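Local structure of T CELL surface glycoprotein CD4 (Rattus norvegicus, 1CID) at residues N103-K108 with V169-K174; S126-L131 with L163-E168; I132-N137 with V158-L163. The protein probably acts as a T-cell co-receptor that recognises MHC class II, here represented by its third and fourth extracellular domains. One frame throughout, in Å; residues are numbered along the deposited sequence.

Interaction 1: residues N103-K108 with V169-K174; sequences NLVVMK and VKMDSK
Met107 and Met171 pack against each other between two strands that run roughly the same way, 24° apart, with their axes 8.2 Å from each other. At that separation no backbone hydrogen bond joins 103-108 to 169-174, so side chains alone make the connection. Met107 can be followed outward. Its CB lies 3.6 Å from CE of Met171 and also lies near the sulfur of that residue. CG stands anti to the backbone N (chi1 -173°) and leads on to SD, which rests 3.6 Å from CB of Ser173. A bend at chi3 (-76°) then turns the terminal methyl, and CE of Met107 comes to 3.8 Å from CE of Met171. CB and CE of Met107 therefore both meet the same methyl, the root of one methionine lying against the tip of the other. Beyond CG the Met171 chain is extended, and its CE also reaches CG2 of Val105, at 3.9 Å. Methionine suits both places because a long unbranched thioether can span the distance between sheets and adapt its torsions to its neighbours, while the shorter, branched Val105 serves where the partner does the reaching. Ser173 is small enough to let the Met107 sulfur lie against its CB, and its hydroxyl is hydrogen-bonded to that of Ser8. Lys170 and Met171 both face Leu163, forming a classic beta bulge; Lys170 takes the nearly helical backbone angles of such a bulge, and its amine makes salt bridges with Glu165 and Glu168. Val105 and Met171 also touch Val121, and Met107 touches Cys119, both on strand 116-122. Such side-chain packing fits the apolar core between the two sheets of an immunoglobulin-type sandwich.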
ATOM      1  N   ASN A 103       5.237  -0.847  -3.719  1.00 27.66           N
ATOM      2  CA  ASN A 103       3.936  -1.547  -3.680  1.00 25.97           C
ATOM      3  C   ASN A 103       3.028  -1.166  -2.484  1.00 22.78           C
ATOM      4  O   ASN A 103       3.609  -0.737  -1.495  1.00 20.92           O
ATOM      5  CB  ASN A 103       3.978  -3.040  -3.737  1.00 27.33           C
ATOM      6  CG  ASN A 103       5.011  -3.762  -4.532  1.00 29.59           C
ATOM      7  OD1 ASN A 103       4.842  -4.305  -5.630  1.00 29.38           O
ATOM      8  ND2 ASN A 103       6.147  -3.730  -3.794  1.00 30.54           N
ATOM      9  N   LEU A 104       1.767  -1.437  -2.834  1.00 19.56           N
ATOM     10  CA  LEU A 104       0.786  -1.128  -1.829  1.00 19.23           C
ATOM     11  C   LEU A 104      -0.302  -2.195  -1.826  1.00 21.01           C
ATOM     12  O   LEU A 104      -0.952  -2.209  -2.873  1.00 19.59           O
ATOM     13  CB  LEU A 104       0.259   0.222  -2.193  1.00 18.59           C
ATOM     14  CG  LEU A 104      -1.007   0.546  -1.391  1.00 18.56           C
ATOM     15  CD1 LEU A 104      -0.529   1.117  -0.063  1.00 18.91           C
ATOM     16  CD2 LEU A 104      -1.791   1.567  -2.176  1.00 16.50           C
ATOM     17  N   VAL A 105      -0.277  -2.863  -0.618  1.00 22.87           N
ATOM     18  CA  VAL A 105      -1.369  -3.873  -0.456  1.00 22.42           C
ATOM     19  C   VAL A 105      -2.315  -3.262   0.631  1.00 22.11           C
ATOM     20  O   VAL A 105      -1.689  -2.858   1.610  1.00 21.34           O
ATOM     21  CB  VAL A 105      -1.115  -5.339  -0.246  1.00 22.07           C
ATOM     22  CG1 VAL A 105       0.344  -5.784  -0.432  1.00 20.93           C
ATOM     23  CG2 VAL A 105      -1.574  -5.961   1.058  1.00 21.16           C
ATOM     24  N   VAL A 106      -3.619  -3.232   0.379  1.00 21.82           N
ATOM     25  CA  VAL A 106      -4.778  -2.751   1.087  1.00 20.91           C
ATOM     26  C   VAL A 106      -5.826  -3.796   1.549  1.00 21.15           C
ATOM     27  O   VAL A 106      -6.360  -4.592   0.809  1.00 21.48           O
ATOM     28  CB  VAL A 106      -5.602  -1.706   0.310  1.00 18.45           C
ATOM     29  CG1 VAL A 106      -6.744  -1.114   1.117  1.00 18.65           C
ATOM     30  CG2 VAL A 106      -4.681  -0.590  -0.049  1.00 17.61           C
ATOM     31  N   MET A 107      -6.192  -3.669   2.818  1.00 22.58           N
ATOM     32  CA  MET A 107      -7.145  -4.508   3.537  1.00 23.19           C
ATOM     33  C   MET A 107      -8.424  -3.740   3.864  1.00 23.96           C
ATOM     34  O   MET A 107      -8.289  -2.578   4.294  1.00 24.39           O
ATOM     35  CB  MET A 107      -6.603  -4.904   4.912  1.00 24.26           C
ATOM     36  CG  MET A 107      -7.419  -5.903   5.675  1.00 22.98           C
ATOM     37  SD  MET A 107      -6.654  -6.711   7.062  1.00 21.14           S
ATOM     38  CE  MET A 107      -5.528  -7.947   6.557  1.00 19.64           C
ATOM     39  N   LYS A 108      -9.499  -4.454   3.688  1.00 24.27           N
ATOM     40  CA  LYS A 108     -10.825  -3.865   4.026  1.00 27.57           C
ATOM     41  C   LYS A 108     -11.725  -4.853   4.814  1.00 27.23           C
ATOM     42  O   LYS A 108     -12.184  -5.871   4.229  1.00 25.83           O
ATOM     43  CB  LYS A 108     -11.626  -3.389   2.824  1.00 33.09           C
ATOM     44  CG  LYS A 108     -12.971  -2.603   3.200  1.00 35.83           C
ATOM     45  CD  LYS A 108     -13.984  -2.435   2.124  1.00 39.85           C
ATOM     46  CE  LYS A 108     -15.303  -1.785   2.397  1.00 44.37           C
ATOM     47  NZ  LYS A 108     -15.397  -0.383   2.970  1.00 48.82           N
ATOM     48  N   VAL A 169       3.423 -11.950  10.043  1.00 38.28           N
ATOM     49  CA  VAL A 169       2.121 -11.272   9.910  1.00 35.96           C
ATOM     50  C   VAL A 169       2.549  -9.910   9.340  1.00 33.21           C
ATOM     51  O   VAL A 169       3.304  -9.306  10.097  1.00 31.85           O
ATOM     52  CB  VAL A 169       1.232 -11.365  11.151  1.00 35.83           C
ATOM     53  CG1 VAL A 169       0.270 -10.229  11.297  1.00 34.41           C
ATOM     54  CG2 VAL A 169       0.366 -12.631  11.231  1.00 34.16           C
ATOM     55  N   LYS A 170       1.999  -9.718   8.163  1.00 29.33           N
ATOM     56  CA  LYS A 170       2.301  -8.478   7.482  1.00 24.92           C
ATOM     57  C   LYS A 170       1.499  -7.374   8.023  1.00 23.20           C
ATOM     58  O   LYS A 170       1.897  -6.208   8.082  1.00 25.83           O
ATOM     59  CB  LYS A 170       1.992  -8.748   6.032  1.00 26.33           C
ATOM     60  CG  LYS A 170       2.822  -9.905   5.480  1.00 32.65           C
ATOM     61  CD  LYS A 170       4.337  -9.642   5.518  1.00 37.97           C
ATOM     62  CE  LYS A 170       5.157 -10.629   4.704  1.00 42.53           C
ATOM     63  NZ  LYS A 170       6.638 -10.619   5.002  1.00 43.69           N
ATOM     64  N   MET A 171       0.266  -7.651   8.375  1.00 22.56           N
ATOM     65  CA  MET A 171      -0.666  -6.626   8.947  1.00 20.63           C
ATOM     66  C   MET A 171      -1.955  -7.256   9.504  1.00 20.60           C
ATOM     67  O   MET A 171      -2.137  -8.455   9.209  1.00 19.26           O
ATOM     68  CB  MET A 171      -1.090  -5.532   8.007  1.00 19.13           C
ATOM     69  CG  MET A 171      -1.701  -6.159   6.780  1.00 14.94           C
ATOM     70  SD  MET A 171      -2.776  -4.796   6.140  1.00 20.39           S
ATOM     71  CE  MET A 171      -3.098  -5.741   4.659  1.00 15.94           C
ATOM     72  N   ASP A 172      -2.645  -6.359  10.192  1.00 21.06           N
ATOM     73  CA  ASP A 172      -3.933  -6.677  10.823  1.00 22.53           C
ATOM     74  C   ASP A 172      -4.849  -5.448  10.896  1.00 20.75           C
ATOM     75  O   ASP A 172      -4.436  -4.324  10.847  1.00 22.84           O
ATOM     76  CB  ASP A 172      -3.847  -7.186  12.243  1.00 25.27           C
ATOM     77  CG  ASP A 172      -3.422  -6.196  13.299  1.00 27.81           C
ATOM     78  OD1 ASP A 172      -2.217  -6.004  13.667  1.00 33.15           O
ATOM     79  OD2 ASP A 172      -4.400  -5.620  13.831  1.00 29.02           O
ATOM     80  N   SER A 173      -6.086  -5.679  11.133  1.00 20.59           N
ATOM     81  CA  SER A 173      -7.107  -4.665  11.272  1.00 22.96           C
ATOM     82  C   SER A 173      -8.283  -5.203  12.111  1.00 24.83           C
ATOM     83  O   SER A 173      -8.652  -6.399  11.913  1.00 25.78           O
ATOM     84  CB  SER A 173      -7.411  -4.520   9.799  1.00 25.86           C
ATOM     85  OG  SER A 173      -8.079  -3.284   9.673  1.00 32.71           O
ATOM     86  N   LYS A 174      -8.846  -4.415  13.041  1.00 23.44           N
ATOM     87  CA  LYS A 174      -9.923  -4.729  13.902  1.00 22.46           C
ATOM     88  C   LYS A 174     -11.175  -3.908  13.548  1.00 23.53           C
ATOM     89  O   LYS A 174     -11.183  -2.766  13.120  1.00 22.15           O
ATOM     90  CB  LYS A 174      -9.854  -4.281  15.345  1.00 26.55           C
ATOM     91  CG  LYS A 174      -8.514  -4.210  16.043  1.00 29.00           C
ATOM     92  CD  LYS A 174      -8.107  -5.580  16.502  1.00 28.75           C
ATOM     93  CE  LYS A 174      -6.951  -5.415  17.465  1.00 32.07           C
ATOM     94  NZ  LYS A 174      -7.510  -4.675  18.634  1.00 39.42           N
TER

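Interaction 2: residues S126-L131 with L163-E168; sequences SPKMRL and LSEGEE
This part of the antiparallel pairing of strands C and F of an immunoglobulin domain includes Arg130 and Ser164 as a hydrogen-bonded pair. Arg130 N donates to Ser164 O at 2.8 Å, and Ser164 N returns a bond to Arg130 O at 3.1 Å. On the inner face Met129 crosses over Leu163 and Glu165. Its CG lies 3.4 Å from CB of Glu165, and its SD is 4.0 Å from CD1 of Leu163, whose CD2 approaches CG of the same methionine. Leu163 CG, which carries both of these methyls, is anti to the backbone N (chi1 -167°). Met129, Leu131 and Leu163 share the face turned into the beta sandwich, where Met129 and Leu163 touch Tyr6 and both leucines touch Met107. Arg130 and Ser164 occupy the other face: the arginine CG passes 3.8 Å from the serine OG, and the guanidinium continues to the carbonyl of Ser143. At the solvent end the aliphatic parts of Lys128 and Glu165 run alongside each other, with Lys128 CD 3.8 Å from Glu165 CG. Their charges do not meet, however, since Lys128 NZ is 6.6 Å from Glu165 OE2. Past Glu165 the chain reverses through a type II' turn ending at Glu168, where Gly166 readily adopts the positive phi of the second position.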
ATOM      1  N   SER A 126       2.066 -12.541  -2.128  1.00 45.18           N
ATOM      2  CA  SER A 126       2.671 -13.860  -2.387  1.00 49.51           C
ATOM      3  C   SER A 126       1.581 -14.924  -2.247  1.00 51.23           C
ATOM      4  O   SER A 126       0.633 -14.626  -1.520  1.00 51.46           O
ATOM      5  CB  SER A 126       3.637 -14.290  -1.301  1.00 51.51           C
ATOM      6  OG  SER A 126       4.797 -13.618  -0.922  1.00 56.39           O
ATOM      7  N   PRO A 127       1.696 -16.124  -2.751  1.00 54.18           N
ATOM      8  CA  PRO A 127       0.747 -17.249  -2.592  1.00 54.48           C
ATOM      9  C   PRO A 127       1.039 -18.132  -1.362  1.00 53.61           C
ATOM     10  O   PRO A 127       0.440 -19.194  -1.115  1.00 52.38           O
ATOM     11  CB  PRO A 127       0.873 -17.967  -3.938  1.00 55.65           C
ATOM     12  CG  PRO A 127       2.415 -17.971  -4.058  1.00 56.88           C
ATOM     13  CD  PRO A 127       2.820 -16.544  -3.625  1.00 55.84           C
ATOM     14  N   LYS A 128       2.012 -17.753  -0.567  1.00 54.15           N
ATOM     15  CA  LYS A 128       2.377 -18.278   0.755  1.00 56.16           C
ATOM     16  C   LYS A 128       1.975 -17.092   1.701  1.00 55.73           C
ATOM     17  O   LYS A 128       2.688 -16.494   2.552  1.00 56.74           O
ATOM     18  CB  LYS A 128       3.833 -18.647   0.914  1.00 57.99           C
ATOM     19  CG  LYS A 128       4.712 -17.460   0.498  1.00 59.54           C
ATOM     20  CD  LYS A 128       6.134 -17.650   0.993  1.00 62.48           C
ATOM     21  CE  LYS A 128       7.069 -17.184  -0.137  1.00 66.47           C
ATOM     22  NZ  LYS A 128       6.900 -18.103  -1.324  1.00 69.15           N
ATOM     23  N   MET A 129       0.743 -16.629   1.467  1.00 53.44           N
ATOM     24  CA  MET A 129       0.037 -15.514   2.128  1.00 51.07           C
ATOM     25  C   MET A 129      -1.438 -15.961   2.347  1.00 48.30           C
ATOM     26  O   MET A 129      -2.053 -16.387   1.331  1.00 51.01           O
ATOM     27  CB  MET A 129       0.051 -14.138   1.439  1.00 52.52           C
ATOM     28  CG  MET A 129       1.124 -13.258   2.041  1.00 54.23           C
ATOM     29  SD  MET A 129       1.496 -11.729   1.089  1.00 57.33           S
ATOM     30  CE  MET A 129       3.098 -11.387   1.893  1.00 54.76           C
ATOM     31  N   ARG A 130      -1.858 -15.873   3.628  1.00 40.10           N
ATOM     32  CA  ARG A 130      -3.248 -16.295   3.882  1.00 32.87           C
ATOM     33  C   ARG A 130      -3.925 -15.234   4.722  1.00 28.07           C
ATOM     34  O   ARG A 130      -3.136 -14.505   5.314  1.00 29.73           O
ATOM     35  CB  ARG A 130      -3.321 -17.667   4.471  1.00 31.51           C
ATOM     36  CG  ARG A 130      -2.154 -17.924   5.402  1.00 29.22           C
ATOM     37  CD  ARG A 130      -1.743 -19.387   5.393  1.00 29.79           C
ATOM     38  NE  ARG A 130      -2.896 -20.219   5.572  1.00 28.82           N
ATOM     39  CZ  ARG A 130      -3.335 -21.327   5.050  1.00 32.41           C
ATOM     40  NH1 ARG A 130      -2.531 -21.887   4.184  1.00 33.74           N
ATOM     41  NH2 ARG A 130      -4.520 -21.956   5.247  1.00 37.13           N
ATOM     42  N   LEU A 131      -5.209 -15.226   4.660  1.00 22.86           N
ATOM     43  CA  LEU A 131      -6.032 -14.279   5.399  1.00 20.89           C
ATOM     44  C   LEU A 131      -6.701 -15.066   6.555  1.00 20.90           C
ATOM     45  O   LEU A 131      -7.058 -16.257   6.436  1.00 20.83           O
ATOM     46  CB  LEU A 131      -7.041 -13.747   4.423  1.00 20.71           C
ATOM     47  CG  LEU A 131      -7.046 -12.387   3.741  1.00 17.50           C
ATOM     48  CD1 LEU A 131      -8.428 -12.142   3.158  1.00 17.36           C
ATOM     49  CD2 LEU A 131      -6.620 -11.287   4.694  1.00 12.28           C
ATOM     50  N   LEU A 163      -3.218 -10.601   7.743  1.00 22.61           N
ATOM     51  CA  LEU A 163      -2.513 -10.976   6.496  1.00 23.10           C
ATOM     52  C   LEU A 163      -1.127 -11.487   7.004  1.00 25.01           C
ATOM     53  O   LEU A 163      -0.378 -10.728   7.669  1.00 25.50           O
ATOM     54  CB  LEU A 163      -2.253  -9.948   5.457  1.00 22.73           C
ATOM     55  CG  LEU A 163      -1.817  -9.848   4.026  1.00 20.88           C
ATOM     56  CD1 LEU A 163      -0.353  -9.555   3.932  1.00 19.17           C
ATOM     57  CD2 LEU A 163      -2.047 -11.123   3.217  1.00 22.00           C
ATOM     58  N   SER A 164      -0.954 -12.730   6.635  1.00 24.60           N
ATOM     59  CA  SER A 164       0.304 -13.331   7.062  1.00 30.36           C
ATOM     60  C   SER A 164       0.908 -14.077   5.890  1.00 34.47           C
ATOM     61  O   SER A 164       0.178 -14.619   5.058  1.00 34.87           O
ATOM     62  CB  SER A 164       0.023 -14.273   8.219  1.00 31.69           C
ATOM     63  OG  SER A 164      -0.709 -15.421   7.810  1.00 33.36           O
ATOM     64  N   GLU A 165       2.228 -14.041   5.886  1.00 40.11           N
ATOM     65  CA  GLU A 165       3.148 -14.783   4.995  1.00 45.78           C
ATOM     66  C   GLU A 165       4.131 -15.486   5.992  1.00 47.90           C
ATOM     67  O   GLU A 165       4.733 -14.853   6.887  1.00 47.14           O
ATOM     68  CB  GLU A 165       3.844 -14.104   3.887  1.00 49.79           C
ATOM     69  CG  GLU A 165       5.097 -14.813   3.318  1.00 55.92           C
ATOM     70  CD  GLU A 165       6.181 -13.833   3.728  1.00 61.94           C
ATOM     71  OE1 GLU A 165       6.381 -13.845   4.966  1.00 65.07           O
ATOM     72  OE2 GLU A 165       6.756 -13.048   2.986  1.00 65.32           O
ATOM     73  N   GLY A 166       4.068 -16.813   5.825  1.00 48.77           N
ATOM     74  CA  GLY A 166       4.812 -17.687   6.732  1.00 52.70           C
ATOM     75  C   GLY A 166       4.300 -17.463   8.157  1.00 54.84           C
ATOM     76  O   GLY A 166       3.063 -17.568   8.352  1.00 56.78           O
ATOM     77  N   GLU A 167       5.207 -17.222   9.091  1.00 56.38           N
ATOM     78  CA  GLU A 167       4.787 -16.966  10.485  1.00 58.31           C
ATOM     79  C   GLU A 167       4.785 -15.440  10.677  1.00 56.70           C
ATOM     80  O   GLU A 167       4.606 -14.898  11.784  1.00 56.50           O
ATOM     81  CB  GLU A 167       5.611 -17.542  11.615  1.00 63.76           C
ATOM     82  CG  GLU A 167       7.044 -17.997  11.694  1.00 69.58           C
ATOM     83  CD  GLU A 167       7.519 -19.171  10.858  1.00 72.77           C
ATOM     84  OE1 GLU A 167       7.623 -19.113   9.615  1.00 73.87           O
ATOM     85  OE2 GLU A 167       7.803 -20.214  11.524  1.00 72.81           O
ATOM     86  N   GLU A 168       5.003 -14.811   9.517  1.00 54.45           N
ATOM     87  CA  GLU A 168       5.063 -13.340   9.433  1.00 50.20           C
ATOM     88  C   GLU A 168       3.708 -12.751   9.004  1.00 44.18           C
ATOM     89  O   GLU A 168       2.958 -12.923   8.042  1.00 41.30           O
ATOM     90  CB  GLU A 168       6.269 -12.933   8.641  1.00 54.73           C
ATOM     91  CG  GLU A 168       7.017 -11.635   9.002  1.00 61.76           C
ATOM     92  CD  GLU A 168       7.538 -11.059   7.665  1.00 67.29           C
ATOM     93  OE1 GLU A 168       8.317 -11.868   7.073  1.00 69.20           O
ATOM     94  OE2 GLU A 168       7.039  -9.899   7.385  1.00 67.38           O
TER

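Interaction 3: residues I132-N137 with V158-L163; sequences ILKQEN and VWQCLL
Gln135 and Trp159 form a non-hydrogen-bonded pair at the end of two antiparallel strands, the indole being a broad bump. Gln135 lays its chain across one face of that ring: CG sits 4.2 Å from the centroid of the six-membered ring, over the face but offset toward the rim, in a CH-pi contact. The glutamine amide lies nearly parallel to the indole, the two planes 15° apart, by its CZ2 corner. CD2 of Leu133 settles between three groups, 4.4 Å from CE3 of Trp159, 3.5 Å from the carbonyl O of Gln160 and 3.9 Å from CB of Cys161. A branched leucine suits the place because a single methyl can touch all three. The ring nitrogen NE1 of Trp159 is hydrogen-bonded to the carbonyl of Glu155. An alanine in place of Trp159 would probably open a gap beside Leu133, leave Gln135 without the ring it lies on and deprive the Glu155 carbonyl of its indole donor. On the other face, Ile132 and Leu162 cross obliquely, with CG2 of Ile132 4.2 Å from CG of Leu162, and beyond them Lys134 runs alongside Gln160. Backbone bonds hold the register: Leu162 N donates to Ile132 O at 2.7 Å, and Gln160 N reaches Lys134 O at 2.7 Å. Glu136, just past the strand, is salt-bridged to Lys174. Cys161 is disulfide-bonded to Cys119 in the opposing sheet, as in other immunoglobulin domains. The chemistry therefore differs by face: Leu133 and Cys161 turn to the core with the disulfide, while the other face mixes Ile132 and Leu162 with the longer polar chains of Lys134 and Gln160.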
ATOM      1  N   ILE A 132      -6.806 -14.334   7.632  1.00 18.51           N
ATOM      2  CA  ILE A 132      -7.277 -14.896   8.880  1.00 17.97           C
ATOM      3  C   ILE A 132      -8.224 -13.960   9.584  1.00 18.29           C
ATOM      4  O   ILE A 132      -7.852 -12.810   9.823  1.00 19.01           O
ATOM      5  CB  ILE A 132      -5.935 -15.092   9.686  1.00 17.23           C
ATOM      6  CG1 ILE A 132      -4.977 -16.112   8.994  1.00 14.13           C
ATOM      7  CG2 ILE A 132      -6.122 -15.480  11.160  1.00 16.21           C
ATOM      8  CD1 ILE A 132      -3.545 -15.679   9.516  1.00 15.47           C
ATOM      9  N   LEU A 133      -9.365 -14.463   9.953  1.00 18.83           N
ATOM     10  CA  LEU A 133     -10.412 -13.773  10.726  1.00 18.36           C
ATOM     11  C   LEU A 133     -10.389 -14.534  12.065  1.00 21.17           C
ATOM     12  O   LEU A 133     -10.505 -15.746  12.075  1.00 22.26           O
ATOM     13  CB  LEU A 133     -11.730 -13.742   9.979  1.00 11.24           C
ATOM     14  CG  LEU A 133     -12.163 -12.463   9.284  1.00  7.92           C
ATOM     15  CD1 LEU A 133     -13.447 -12.699   8.620  1.00  7.28           C
ATOM     16  CD2 LEU A 133     -12.282 -11.319  10.276  1.00  3.31           C
ATOM     17  N   LYS A 134     -10.117 -13.956  13.181  1.00 23.02           N
ATOM     18  CA  LYS A 134      -9.971 -14.342  14.534  1.00 24.11           C
ATOM     19  C   LYS A 134     -10.816 -13.446  15.453  1.00 29.09           C
ATOM     20  O   LYS A 134     -11.244 -12.348  15.067  1.00 31.25           O
ATOM     21  CB  LYS A 134      -8.648 -13.857  15.024  1.00 21.22           C
ATOM     22  CG  LYS A 134      -7.519 -14.818  15.291  1.00 16.80           C
ATOM     23  CD  LYS A 134      -6.972 -13.909  16.385  1.00 15.51           C
ATOM     24  CE  LYS A 134      -5.524 -14.025  16.411  1.00 22.19           C
ATOM     25  NZ  LYS A 134      -4.777 -15.314  16.275  1.00 23.96           N
ATOM     26  N   GLN A 135     -10.979 -13.937  16.675  1.00 32.90           N
ATOM     27  CA  GLN A 135     -11.776 -13.112  17.641  1.00 34.64           C
ATOM     28  C   GLN A 135     -10.696 -12.279  18.310  1.00 34.45           C
ATOM     29  O   GLN A 135      -9.636 -12.914  18.447  1.00 32.51           O
ATOM     30  CB  GLN A 135     -12.598 -13.936  18.603  1.00 36.54           C
ATOM     31  CG  GLN A 135     -14.075 -13.580  18.573  1.00 39.94           C
ATOM     32  CD  GLN A 135     -14.899 -14.799  18.837  1.00 42.30           C
ATOM     33  OE1 GLN A 135     -14.429 -15.931  18.626  1.00 45.77           O
ATOM     34  NE2 GLN A 135     -16.098 -14.492  19.308  1.00 45.02           N
ATOM     35  N   GLU A 136     -10.885 -11.048  18.691  1.00 36.54           N
ATOM     36  CA  GLU A 136      -9.813 -10.294  19.245  1.00 40.33           C
ATOM     37  C   GLU A 136      -8.680 -11.073  19.888  1.00 43.41           C
ATOM     38  O   GLU A 136      -7.575 -10.820  19.282  1.00 47.91           O
ATOM     39  CB  GLU A 136     -10.096  -9.278  20.323  1.00 42.10           C
ATOM     40  CG  GLU A 136      -8.997  -8.171  20.280  1.00 47.61           C
ATOM     41  CD  GLU A 136      -9.441  -6.960  21.043  1.00 51.05           C
ATOM     42  OE1 GLU A 136     -10.597  -6.931  21.465  1.00 53.52           O
ATOM     43  OE2 GLU A 136      -8.569  -6.076  21.207  1.00 51.85           O
ATOM     44  N   ASN A 137      -8.842 -11.835  20.948  1.00 44.02           N
ATOM     45  CA  ASN A 137      -7.568 -12.439  21.495  1.00 45.82           C
ATOM     46  C   ASN A 137      -7.355 -13.949  21.492  1.00 46.46           C
ATOM     47  O   ASN A 137      -6.411 -14.550  22.031  1.00 47.07           O
ATOM     48  CB  ASN A 137      -7.455 -12.004  22.941  1.00 48.90           C
ATOM     49  CG  ASN A 137      -6.626 -10.815  23.302  1.00 51.71           C
ATOM     50  OD1 ASN A 137      -5.546 -10.630  22.722  1.00 56.68           O
ATOM     51  ND2 ASN A 137      -7.144 -10.026  24.257  1.00 52.97           N
ATOM     52  N   VAL A 158     -14.685  -8.091  19.320  1.00 30.14           N
ATOM     53  CA  VAL A 158     -13.692  -7.425  18.490  1.00 26.44           C
ATOM     54  C   VAL A 158     -13.240  -8.529  17.593  1.00 26.44           C
ATOM     55  O   VAL A 158     -12.704  -9.420  18.251  1.00 24.49           O
ATOM     56  CB  VAL A 158     -12.595  -6.899  19.409  1.00 25.93           C
ATOM     57  CG1 VAL A 158     -11.428  -6.406  18.608  1.00 30.28           C
ATOM     58  CG2 VAL A 158     -13.023  -5.717  20.273  1.00 26.64           C
ATOM     59  N   TRP A 159     -13.421  -8.418  16.320  1.00 27.08           N
ATOM     60  CA  TRP A 159     -12.794  -9.511  15.525  1.00 26.47           C
ATOM     61  C   TRP A 159     -11.436  -9.001  15.036  1.00 24.07           C
ATOM     62  O   TRP A 159     -11.340  -7.770  14.994  1.00 24.61           O
ATOM     63  CB  TRP A 159     -13.640  -9.838  14.344  1.00 28.79           C
ATOM     64  CG  TRP A 159     -14.684 -10.760  14.829  1.00 33.45           C
ATOM     65  CD1 TRP A 159     -15.738 -10.396  15.597  1.00 34.95           C
ATOM     66  CD2 TRP A 159     -14.778 -12.171  14.594  1.00 36.26           C
ATOM     67  NE1 TRP A 159     -16.486 -11.528  15.846  1.00 37.14           N
ATOM     68  CE2 TRP A 159     -15.958 -12.611  15.240  1.00 36.74           C
ATOM     69  CE3 TRP A 159     -14.035 -13.105  13.903  1.00 36.56           C
ATOM     70  CZ2 TRP A 159     -16.433 -13.899  15.180  1.00 37.82           C
ATOM     71  CZ3 TRP A 159     -14.505 -14.413  13.880  1.00 39.43           C
ATOM     72  CH2 TRP A 159     -15.660 -14.838  14.502  1.00 38.37           C
ATOM     73  N   GLN A 160     -10.514  -9.792  14.627  1.00 20.67           N
ATOM     74  CA  GLN A 160      -9.333  -9.044  14.101  1.00 20.84           C
ATOM     75  C   GLN A 160      -9.113  -9.556  12.710  1.00 21.79           C
ATOM     76  O   GLN A 160      -9.597 -10.700  12.495  1.00 23.16           O
ATOM     77  CB  GLN A 160      -8.357  -9.222  15.203  1.00 19.27           C
ATOM     78  CG  GLN A 160      -6.983  -8.942  14.661  1.00 22.55           C
ATOM     79  CD  GLN A 160      -5.978  -9.168  15.764  1.00 25.43           C
ATOM     80  OE1 GLN A 160      -5.878 -10.163  16.472  1.00 30.19           O
ATOM     81  NE2 GLN A 160      -5.125  -8.181  15.969  1.00 27.66           N
ATOM     82  N   CYS A 161      -8.535  -8.863  11.730  1.00 21.61           N
ATOM     83  CA  CYS A 161      -8.308  -9.588  10.440  1.00 21.58           C
ATOM     84  C   CYS A 161      -6.802  -9.569  10.167  1.00 20.98           C
ATOM     85  O   CYS A 161      -6.160  -8.500  10.346  1.00 23.89           O
ATOM     86  CB  CYS A 161      -9.214  -9.187   9.288  1.00 21.97           C
ATOM     87  SG  CYS A 161      -8.604 -10.037   7.772  1.00 27.17           S
ATOM     88  N   LEU A 162      -6.153 -10.678   9.821  1.00 21.95           N
ATOM     89  CA  LEU A 162      -4.691 -10.549   9.600  1.00 21.88           C
ATOM     90  C   LEU A 162      -4.292 -11.137   8.260  1.00 21.18           C
ATOM     91  O   LEU A 162      -4.990 -12.066   7.866  1.00 21.12           O
ATOM     92  CB  LEU A 162      -4.014 -11.296  10.647  1.00 23.82           C
ATOM     93  CG  LEU A 162      -4.320 -11.802  11.996  1.00 24.57           C
ATOM     94  CD1 LEU A 162      -2.988 -12.441  12.455  1.00 24.98           C
ATOM     95  CD2 LEU A 162      -4.505 -10.703  12.998  1.00 26.30           C
ATOM     96  N   LEU A 163      -3.218 -10.601   7.743  1.00 22.61           N
ATOM     97  CA  LEU A 163      -2.513 -10.976   6.496  1.00 23.10           C
ATOM     98  C   LEU A 163      -1.127 -11.487   7.004  1.00 25.01           C
ATOM     99  O   LEU A 163      -0.378 -10.728   7.669  1.00 25.50           O
ATOM    100  CB  LEU A 163      -2.253  -9.948   5.457  1.00 22.73           C
ATOM    101  CG  LEU A 163      -1.817  -9.848   4.026  1.00 20.88           C
ATOM    102  CD1 LEU A 163      -0.353  -9.555   3.932  1.00 19.17           C
ATOM    103  CD2 LEU A 163      -2.047 -11.123   3.217  1.00 22.00           C
TER

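Overall arrangement
The three interactions lie in, or lead into, the fourth domain of CD4, and no ligand is modelled. Interactions 2 and 3 are successive lengths of one strand pair, 129-135 with 158-165; their centres are 14 Å apart and they share Leu163. Interaction 1, whose centre is 11 Å from that of interaction 2 and 12 Å from that of interaction 3, crosses from their sheet to the opposing one. Strand 168-176 makes the connection: Met171 O is 2.8 Å from Leu163 N, and Ser173 O approaches Cys161 N, both probable hydrogen bonds. Because strand 97-110 runs on from the third domain, interaction 1 probably also ties this sheet to the interdomain junction.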